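Aldehyde dehydrogenase (Burkholderia vietnamiensis, PDB 5KF0) binds NADPH and probably oxidises aldehydes to carboxylic acids with a nicotinamide dinucleotide cofactor. Local coordinates at residues P164-L167 with A168-K171. Residues are numbered along the deposited sequence; the frame is centred on the assembly and turned at random.
Sequences PLNL and AAHK. With NDP (NADPH dihydro-nicotinamide-adenine-dinucleotide phosphate), chain E.
N166 and H170, one helical turn apart, set their side chains next to each other on one flank of the helix. The amide nitrogen ND2 of N166 comes up to the edge of the imidazole, in the plane of the ring, 3.7 Å from H170 CD2, while amide and ring planes stand 71° apart. Two flat groups therefore meet at a steep angle without stacking. With CG anti to the backbone nitrogen (chi1 -162°), the N166 amide leans along the helix to the histidine. D450 ties the pair together, its OD1 hydrogen-bonding both N166 ND2 and H170 NE2, and T116 holds N166 OD1; together they fix the amide's rotation. The backbone of the same two residues is hydrogen-bonded, H170 N to N166 O at 3.0 Å, and A169 N is likewise hydrogen-bonded to L165 O. A168 CB packs 3.2 Å from P164 O.

L167 leaves another side of the helix for the cofactor. Its CD1 comes obliquely over the C4N-C5N side of the NADPH nicotinamide ring, not over its middle, 3.3 Å from C5N, and CD2 approaches the carboxamide oxygen O7N. A water donates to L167 O at 2.9 Å and weakly accepts from K171 NZ. The buried K171 forms a salt bridge to E465 and hydrogen bonds to S234 and T236, which probably offset its charge.

The site is residues 164-171 of helix 164-178, the crossover between parallel strands 155-158 and 182-185 of a Rossmann-like beta-alpha-beta unit, with helices 103-123 and 88-99 packed against it.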
ATOM      1  N   PRO A 164      -7.441  32.047  -1.095  1.00 14.75           N
ATOM      2  CA  PRO A 164      -8.855  31.652  -0.970  1.00 21.74           C
ATOM      3  C   PRO A 164      -9.283  30.610  -1.982  1.00 22.27           C
ATOM      4  O   PRO A 164     -10.146  29.784  -1.665  1.00 19.24           O
ATOM      5  CB  PRO A 164      -9.609  32.970  -1.165  1.00 20.45           C
ATOM      6  CG  PRO A 164      -8.699  33.807  -2.012  1.00 21.50           C
ATOM      7  CD  PRO A 164      -7.295  33.438  -1.577  1.00 14.80           C
ATOM      8  N   LEU A 165      -8.721  30.624  -3.190  1.00 12.61           N
ATOM      9  CA  LEU A 165      -9.076  29.607  -4.175  1.00 12.25           C
ATOM     10  C   LEU A 165      -8.493  28.257  -3.791  1.00 12.60           C
ATOM     11  O   LEU A 165      -9.219  27.266  -3.656  1.00 13.13           O
ATOM     12  CB  LEU A 165      -8.582  30.018  -5.565  1.00 12.47           C
ATOM     13  CG  LEU A 165      -9.355  31.163  -6.216  1.00 14.12           C
ATOM     14  CD1 LEU A 165      -8.737  31.528  -7.558  1.00 18.86           C
ATOM     15  CD2 LEU A 165     -10.806  30.780  -6.389  1.00 16.71           C
ATOM     16  N   ASN A 166      -7.171  28.190  -3.614  1.00 12.83           N
ATOM     17  CA  ASN A 166      -6.561  26.877  -3.465  1.00 10.74           C
ATOM     18  C   ASN A 166      -6.868  26.234  -2.116  1.00 10.29           C
ATOM     19  O   ASN A 166      -6.986  25.003  -2.040  1.00 11.30           O
ATOM     20  CB  ASN A 166      -5.055  26.952  -3.666  1.00 11.83           C
ATOM     21  CG  ASN A 166      -4.464  25.576  -3.962  1.00 14.26           C
ATOM     22  OD1 ASN A 166      -5.046  24.788  -4.720  1.00 17.57           O
ATOM     23  ND2 ASN A 166      -3.345  25.279  -3.355  1.00 15.73           N
ATOM     24  N   LEU A 167      -6.993  27.026  -1.046  1.00  9.83           N
ATOM     25  CA  LEU A 167      -7.302  26.408   0.242  1.00  9.14           C
ATOM     26  C   LEU A 167      -8.760  25.967   0.319  1.00 12.00           C
ATOM     27  O   LEU A 167      -9.073  24.983   0.997  1.00 12.99           O
ATOM     28  CB  LEU A 167      -6.929  27.350   1.381  1.00 12.19           C
ATOM     29  CG  LEU A 167      -5.411  27.559   1.425  1.00  9.71           C
ATOM     30  CD1 LEU A 167      -5.072  28.683   2.420  1.00 11.49           C
ATOM     31  CD2 LEU A 167      -4.655  26.249   1.776  1.00 11.91           C
ATOM     32  N   ALA A 168      -9.665  26.645  -0.382  1.00 10.23           N
ATOM     33  CA  ALA A 168     -11.003  26.086  -0.537  1.00  9.80           C
ATOM     34  C   ALA A 168     -10.956  24.788  -1.335  1.00 12.83           C
ATOM     35  O   ALA A 168     -11.641  23.814  -0.994  1.00 11.58           O
ATOM     36  CB  ALA A 168     -11.924  27.105  -1.213  1.00 11.16           C
ATOM     37  N   ALA A 169     -10.136  24.753  -2.391  1.00 11.41           N
ATOM     38  CA  ALA A 169     -10.024  23.560  -3.234  1.00  9.99           C
ATOM     39  C   ALA A 169      -9.546  22.355  -2.441  1.00 10.53           C
ATOM     40  O   ALA A 169      -9.981  21.226  -2.708  1.00 11.77           O
ATOM     41  CB  ALA A 169      -9.076  23.821  -4.408  1.00 12.80           C
ATOM     42  N   HIS A 170      -8.656  22.568  -1.466  1.00  9.67           N
ATOM     43  CA  HIS A 170      -8.145  21.443  -0.691  1.00 10.36           C
ATOM     44  C   HIS A 170      -9.189  20.846   0.240  1.00 13.20           C
ATOM     45  O   HIS A 170      -8.923  19.793   0.828  1.00 11.61           O
ATOM     46  CB  HIS A 170      -6.883  21.869   0.084  1.00 10.60           C
ATOM     47  CG  HIS A 170      -5.630  21.693  -0.717  1.00 10.38           C
ATOM     48  ND1 HIS A 170      -5.109  20.449  -1.006  1.00 10.04           N
ATOM     49  CD2 HIS A 170      -4.829  22.593  -1.344  1.00  9.81           C
ATOM     50  CE1 HIS A 170      -4.033  20.588  -1.763  1.00 11.32           C
ATOM     51  NE2 HIS A 170      -3.840  21.879  -1.979  1.00 10.42           N
ATOM     52  N   LYS A 171     -10.363  21.465   0.371  1.00  9.70           N
ATOM     53  CA  LYS A 171     -11.494  20.853   1.061  1.00  9.18           C
ATOM     54  C   LYS A 171     -12.584  20.404   0.100  1.00  9.73           C
ATOM     55  O   LYS A 171     -13.055  19.266   0.188  1.00 10.66           O
ATOM     56  CB  LYS A 171     -12.073  21.832   2.097  1.00  9.11           C
ATOM     57  CG  LYS A 171     -11.002  22.363   3.078  1.00  9.79           C
ATOM     58  CD  LYS A 171     -11.620  23.223   4.190  1.00 10.28           C
ATOM     59  CE  LYS A 171     -10.523  23.966   4.970  1.00  8.99           C
ATOM     60  NZ  LYS A 171      -9.588  23.022   5.672  1.00 10.40           N
TER
HETATM   61  PA  NDP E 501      -8.775  33.851  10.473  1.00 13.08           P
HETATM   62  O1A NDP E 501      -8.554  32.848  11.555  1.00 14.00           O
HETATM   63  O2A NDP E 501      -8.887  35.279  11.007  1.00 14.28           O
HETATM   64  O5B NDP E 501     -10.065  33.525   9.605  1.00 13.03           O
HETATM   65  C5B NDP E 501     -10.080  32.270   8.879  1.00 12.93           C
HETATM   66  C4B NDP E 501     -11.510  31.875   8.624  1.00 10.86           C
HETATM   67  O4B NDP E 501     -12.144  31.527   9.875  1.00 13.69           O
HETATM   68  C3B NDP E 501     -12.384  32.971   8.001  1.00 10.47           C
HETATM   69  O3B NDP E 501     -13.351  32.395   7.127  1.00 10.86           O
HETATM   70  C2B NDP E 501     -13.079  33.549   9.234  1.00 11.91           C
HETATM   71  O2B NDP E 501     -14.336  34.204   8.965  1.00 13.15           O
HETATM   72  C1B NDP E 501     -13.346  32.260   9.989  1.00 12.76           C
HETATM   73  N9A NDP E 501     -13.653  32.440  11.402  1.00 12.69           N
HETATM   74  C8A NDP E 501     -12.987  33.188  12.336  1.00 10.07           C
HETATM   75  N7A NDP E 501     -13.484  33.093  13.547  1.00 11.52           N
HETATM   76  C5A NDP E 501     -14.553  32.224  13.397  1.00 12.37           C
HETATM   77  C6A NDP E 501     -15.489  31.700  14.310  1.00 13.62           C
HETATM   78  N6A NDP E 501     -15.522  32.014  15.610  1.00 14.09           N
HETATM   79  N1A NDP E 501     -16.416  30.838  13.831  1.00 13.99           N
HETATM   80  C2A NDP E 501     -16.407  30.535  12.532  1.00 15.50           C
HETATM   81  N3A NDP E 501     -15.581  30.970  11.576  1.00 14.88           N
HETATM   82  C4A NDP E 501     -14.672  31.816  12.079  1.00 14.45           C
HETATM   83  O3  NDP E 501      -7.578  33.757   9.433  1.00 11.94           O
HETATM   84  PN  NDP E 501      -7.187  34.613   8.150  1.00 12.16           P
HETATM   85  O1N NDP E 501      -8.316  34.613   7.185  1.00 12.78           O
HETATM   86  O2N NDP E 501      -6.730  35.963   8.640  1.00 13.95           O
HETATM   87  O5D NDP E 501      -5.973  33.827   7.501  1.00 11.63           O
HETATM   88  C5D NDP E 501      -4.618  33.871   7.976  1.00 12.69           C
HETATM   89  C4D NDP E 501      -4.373  32.681   8.870  1.00 11.63           C
HETATM   90  O4D NDP E 501      -4.626  31.452   8.138  1.00 12.76           O
HETATM   91  C3D NDP E 501      -2.926  32.605   9.364  1.00 12.58           C
HETATM   92  O3D NDP E 501      -2.832  32.242  10.737  1.00 12.52           O
HETATM   93  C2D NDP E 501      -2.325  31.547   8.440  1.00 16.64           C
HETATM   94  O2D NDP E 501      -1.158  30.884   8.911  1.00 12.42           O
HETATM   95  C1D NDP E 501      -3.506  30.598   8.280  1.00 13.86           C
HETATM   96  N1N NDP E 501      -3.292  29.798   7.080  1.00 12.93           N
HETATM   97  C2N NDP E 501      -3.139  28.433   7.146  1.00 11.79           C
HETATM   98  C3N NDP E 501      -2.782  27.689   6.080  1.00 10.72           C
HETATM   99  C7N NDP E 501      -2.702  26.205   6.135  1.00 12.75           C
HETATM  100  O7N NDP E 501      -2.988  25.570   5.109  1.00 11.66           O
HETATM  101  N7N NDP E 501      -2.265  25.619   7.248  1.00 10.98           N
HETATM  102  C4N NDP E 501      -2.417  28.353   4.801  1.00 12.96           C
HETATM  103  C5N NDP E 501      -2.935  29.751   4.754  1.00 12.19           C
HETATM  104  C6N NDP E 501      -3.267  30.398   5.856  1.00 13.77           C
HETATM  105  P2B NDP E 501     -14.397  35.792   8.558  1.00 13.72           P
HETATM  106  O1X NDP E 501     -13.008  36.262   8.341  1.00 14.08           O
HETATM  107  O2X NDP E 501     -15.313  35.799   7.370  1.00 12.20           O
HETATM  108  O3X NDP E 501     -15.072  36.501   9.714  1.00 14.73           O
HETATM  109  O   HOH W   1      -7.470  24.335   3.318  1.00 11.57           O